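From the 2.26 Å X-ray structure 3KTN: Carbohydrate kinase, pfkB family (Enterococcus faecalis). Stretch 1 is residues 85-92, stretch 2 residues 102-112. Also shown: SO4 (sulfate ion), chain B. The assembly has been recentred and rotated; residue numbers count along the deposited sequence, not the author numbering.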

# COMPACT_ATOMS: atom_id res chain seq x y z
N ASP A 85 -12.54 -26.97 8.78
CA ASP A 85 -11.33 -26.47 8.13
C ASP A 85 -11.58 -25.16 7.40
O ASP A 85 -10.65 -24.39 7.15
N HIS A 86 -12.84 -24.90 7.08
CA HIS A 86 -13.24 -23.74 6.31
C HIS A 86 -13.92 -22.62 7.10
O HIS A 86 -14.53 -22.85 8.14
N ILE A 87 -13.79 -21.40 6.59
CA ILE A 87 -14.45 -20.25 7.20
C ILE A 87 -15.25 -19.58 6.08
O ILE A 87 -14.75 -19.44 4.96
N GLY A 88 -16.48 -19.19 6.38
CA GLY A 88 -17.30 -18.53 5.37
C GLY A 88 -16.69 -17.18 5.02
O GLY A 88 -15.94 -16.62 5.82
N SER A 89 -17.01 -16.66 3.84
CA SER A 89 -16.44 -15.37 3.45
C SER A 89 -17.26 -14.67 2.38
O SER A 89 -18.13 -15.27 1.75
N PHE A 90 -16.94 -13.39 2.18
CA PHE A 90 -17.59 -12.60 1.14
C PHE A 90 -16.69 -11.44 0.73
O PHE A 90 -15.82 -11.00 1.49
N PHE A 91 -16.90 -10.97 -0.49
CA PHE A 91 -16.15 -9.85 -1.02
C PHE A 91 -17.09 -8.66 -0.99
O PHE A 91 -18.30 -8.81 -1.21
N ALA A 92 -16.56 -7.49 -0.68
CA ALA A 92 -17.37 -6.28 -0.65
C ALA A 92 -16.69 -5.19 -1.45
O ALA A 92 -15.64 -4.68 -1.05
N GLN A 102 -21.32 -3.79 -3.88
CA GLN A 102 -21.57 -5.16 -4.33
C GLN A 102 -20.97 -6.20 -3.38
O GLN A 102 -19.75 -6.24 -3.18
N VAL A 103 -21.82 -7.04 -2.82
CA VAL A 103 -21.37 -8.09 -1.92
C VAL A 103 -21.48 -9.42 -2.65
O VAL A 103 -22.53 -9.75 -3.20
N THR A 104 -20.40 -10.19 -2.66
CA THR A 104 -20.39 -11.50 -3.32
C THR A 104 -19.96 -12.55 -2.30
O THR A 104 -18.81 -12.56 -1.85
N TYR A 105 -20.88 -13.45 -1.94
CA TYR A 105 -20.62 -14.50 -0.97
C TYR A 105 -19.91 -15.71 -1.55
O TYR A 105 -20.08 -16.03 -2.73
N GLN A 106 -19.12 -16.37 -0.72
CA GLN A 106 -18.43 -17.60 -1.11
C GLN A 106 -19.12 -18.68 -0.28
O GLN A 106 -20.11 -18.39 0.39
N ASN A 107 -18.61 -19.91 -0.31
CA ASN A 107 -19.24 -20.99 0.46
C ASN A 107 -19.35 -20.63 1.93
O ASN A 107 -18.38 -20.26 2.58
N ARG A 108 -20.56 -20.77 2.45
CA ARG A 108 -20.82 -20.44 3.84
C ARG A 108 -21.25 -21.64 4.69
O ARG A 108 -20.88 -21.74 5.85
N HIS A 109 -22.01 -22.57 4.10
CA HIS A 109 -22.50 -23.71 4.86
C HIS A 109 -21.48 -24.79 5.23
O HIS A 109 -21.71 -25.55 6.18
N GLN A 110 -20.36 -24.86 4.52
CA GLN A 110 -19.34 -25.86 4.83
C GLN A 110 -18.32 -25.34 5.84
O GLN A 110 -17.25 -25.91 6.00
N SER A 111 -18.66 -24.25 6.53
CA SER A 111 -17.75 -23.67 7.52
C SER A 111 -17.71 -24.45 8.83
O SER A 111 -18.55 -25.31 9.08
N ALA A 112 -16.71 -24.13 9.65
CA ALA A 112 -16.55 -24.75 10.95
C ALA A 112 -17.82 -24.57 11.78
O ALA A 112 -18.23 -25.48 12.51

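Where two antiparallel strands part company, side-chain contacts join the backbone bonds that hold the chains together, and this carbohydrate kinase of the pfkB family offers a compact example. Along the paired segment, Phe91 and Thr104 exchange two backbone hydrogen bonds, Phe91 N to Thr104 O at 2.8 Å and Thr104 N to Phe91 O at 2.9 Å, and side chains alternate between the two faces. Phe90, Tyr105, Val103 and Ala92 share one face. Phe90 is p: its CD1 meets Val103 CG1 (a t rotamer) at 3.7 Å, while Phe90 CB meets CD1 of Tyr105 (m), also at 3.7 Å. The two rings lie oblique, their planes at 49°. On the other face, Phe91 (m) presents its ring edge to Gln106, with CE2 4.0 Å from CG.

Gln106, also m, points toward the first stretch, and its CB lies 3.3 Å from OG of Ser89, a p rotamer. Water 2 joins the same two side chains, 2.8 Å from Ser89 OG and 3.0 Å from Gln106 NE2.

Beyond the strand, where Ala112 N still donates to His86 O at 2.9 Å, the bump is His86. Its t rotamer brings the ring nearer to the second stretch, where the chain makes a type I turn from Arg108 to Ser111. NE2 donates to Asn107 O at 3.0 Å, while CB rests 3.6 Å from Gln110 O. Asn107 (t) braces the hollow from within, its OD1 accepting from Gln110 N at 2.9 Å. Gly88 suits the close approach here: an ideal CB would lie only 3.3 Å from Arg108 CG.

Arg108, extended with chi1 to chi3 all t, reaches a sulfate, probably from the crystallisation liquor; NH2 donates to O3 at 2.6 Å and NH1 to O4 at 3.0 Å. Tyr105 OH adds a weak bond to O4 at 2.5 Å.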

# COMPACT_ATOMS: atom_id res chain seq x y z
CB ASP A 85 -10.85 -27.50 7.11
CG ASP A 85 -10.63 -28.86 7.71
OD1 ASP A 85 -9.64 -29.03 8.46
OD2 ASP A 85 -11.45 -29.76 7.44
CB HIS A 86 -14.16 -24.25 5.19
CG HIS A 86 -14.65 -23.19 4.25
ND1 HIS A 86 -13.86 -22.67 3.25
CD2 HIS A 86 -15.87 -22.61 4.12
CE1 HIS A 86 -14.57 -21.82 2.53
NE2 HIS A 86 -15.79 -21.76 3.04
CB ILE A 87 -13.45 -19.25 7.81
CG1 ILE A 87 -12.65 -19.91 8.93
CG2 ILE A 87 -14.20 -18.04 8.37
CD1 ILE A 87 -11.68 -18.97 9.65
CB SER A 89 -15.02 -15.56 2.92
OG SER A 89 -15.05 -16.24 1.67
CB PHE A 90 -18.96 -12.10 1.61
CG PHE A 90 -18.92 -11.06 2.70
CD1 PHE A 90 -18.93 -9.70 2.38
CD2 PHE A 90 -18.95 -11.44 4.04
CE1 PHE A 90 -18.98 -8.74 3.38
CE2 PHE A 90 -19.00 -10.48 5.05
CZ PHE A 90 -19.02 -9.13 4.72
CB PHE A 91 -15.72 -10.13 -2.46
CG PHE A 91 -14.64 -11.17 -2.56
CD1 PHE A 91 -13.30 -10.79 -2.70
CD2 PHE A 91 -14.95 -12.52 -2.46
CE1 PHE A 91 -12.29 -11.75 -2.74
CE2 PHE A 91 -13.94 -13.48 -2.49
CZ PHE A 91 -12.61 -13.09 -2.63
CB ALA A 92 -17.59 -5.84 0.80
CB GLN A 102 -20.98 -5.37 -5.74
CG GLN A 102 -21.47 -4.38 -6.82
CD GLN A 102 -22.78 -4.79 -7.47
OE1 GLN A 102 -23.22 -5.93 -7.38
NE2 GLN A 102 -23.41 -3.84 -8.17
CB VAL A 103 -22.21 -8.12 -0.63
CG1 VAL A 103 -21.89 -9.37 0.18
CG2 VAL A 103 -21.91 -6.88 0.20
CB THR A 104 -19.42 -11.52 -4.50
OG1 THR A 104 -19.72 -10.44 -5.39
CG2 THR A 104 -19.54 -12.84 -5.26
CB TYR A 105 -21.94 -15.00 -0.35
CG TYR A 105 -22.64 -14.00 0.52
CD1 TYR A 105 -22.25 -13.79 1.84
CD2 TYR A 105 -23.69 -13.24 0.01
CE1 TYR A 105 -22.90 -12.84 2.64
CE2 TYR A 105 -24.33 -12.29 0.80
CZ TYR A 105 -23.94 -12.10 2.10
OH TYR A 105 -24.56 -11.13 2.85
CB GLN A 106 -16.94 -17.50 -0.76
CG GLN A 106 -16.13 -16.70 -1.76
CD GLN A 106 -15.57 -17.57 -2.88
OE1 GLN A 106 -16.27 -17.89 -3.84
NE2 GLN A 106 -14.29 -17.96 -2.75
CB ASN A 107 -18.45 -22.30 0.33
CG ASN A 107 -19.10 -23.43 1.12
OD1 ASN A 107 -19.12 -23.42 2.35
ND2 ASN A 107 -19.66 -24.40 0.40
CB ARG A 108 -21.89 -19.37 3.87
CG ARG A 108 -21.90 -18.49 5.08
CD ARG A 108 -22.76 -17.28 4.78
NE ARG A 108 -23.04 -16.49 5.97
CZ ARG A 108 -23.86 -15.45 5.98
NH1 ARG A 108 -24.48 -15.08 4.86
NH2 ARG A 108 -24.06 -14.78 7.10
CB HIS A 109 -23.70 -24.35 4.15
CG HIS A 109 -23.39 -24.93 2.81
ND1 HIS A 109 -22.72 -26.12 2.65
CD2 HIS A 109 -23.68 -24.49 1.56
CE1 HIS A 109 -22.62 -26.40 1.36
NE2 HIS A 109 -23.19 -25.42 0.68
CB GLN A 110 -18.60 -26.28 3.56
CG GLN A 110 -19.49 -26.72 2.41
CD GLN A 110 -20.24 -28.00 2.70
OE1 GLN A 110 -21.12 -28.03 3.56
NE2 GLN A 110 -19.89 -29.06 1.98
CB SER A 111 -18.16 -22.23 7.82
OG SER A 111 -19.41 -22.18 8.49
CB ALA A 112 -15.36 -24.13 11.67
S SO4 B . -26.02 -11.93 6.14
O1 SO4 B . -27.32 -11.99 5.45
O2 SO4 B . -25.87 -10.64 6.82
O3 SO4 B . -25.93 -13.02 7.13
O4 SO4 B . -24.95 -12.11 5.14
O HOH W 1 -15.17 -26.80 7.60
O HOH W 2 -13.08 -16.75 -0.28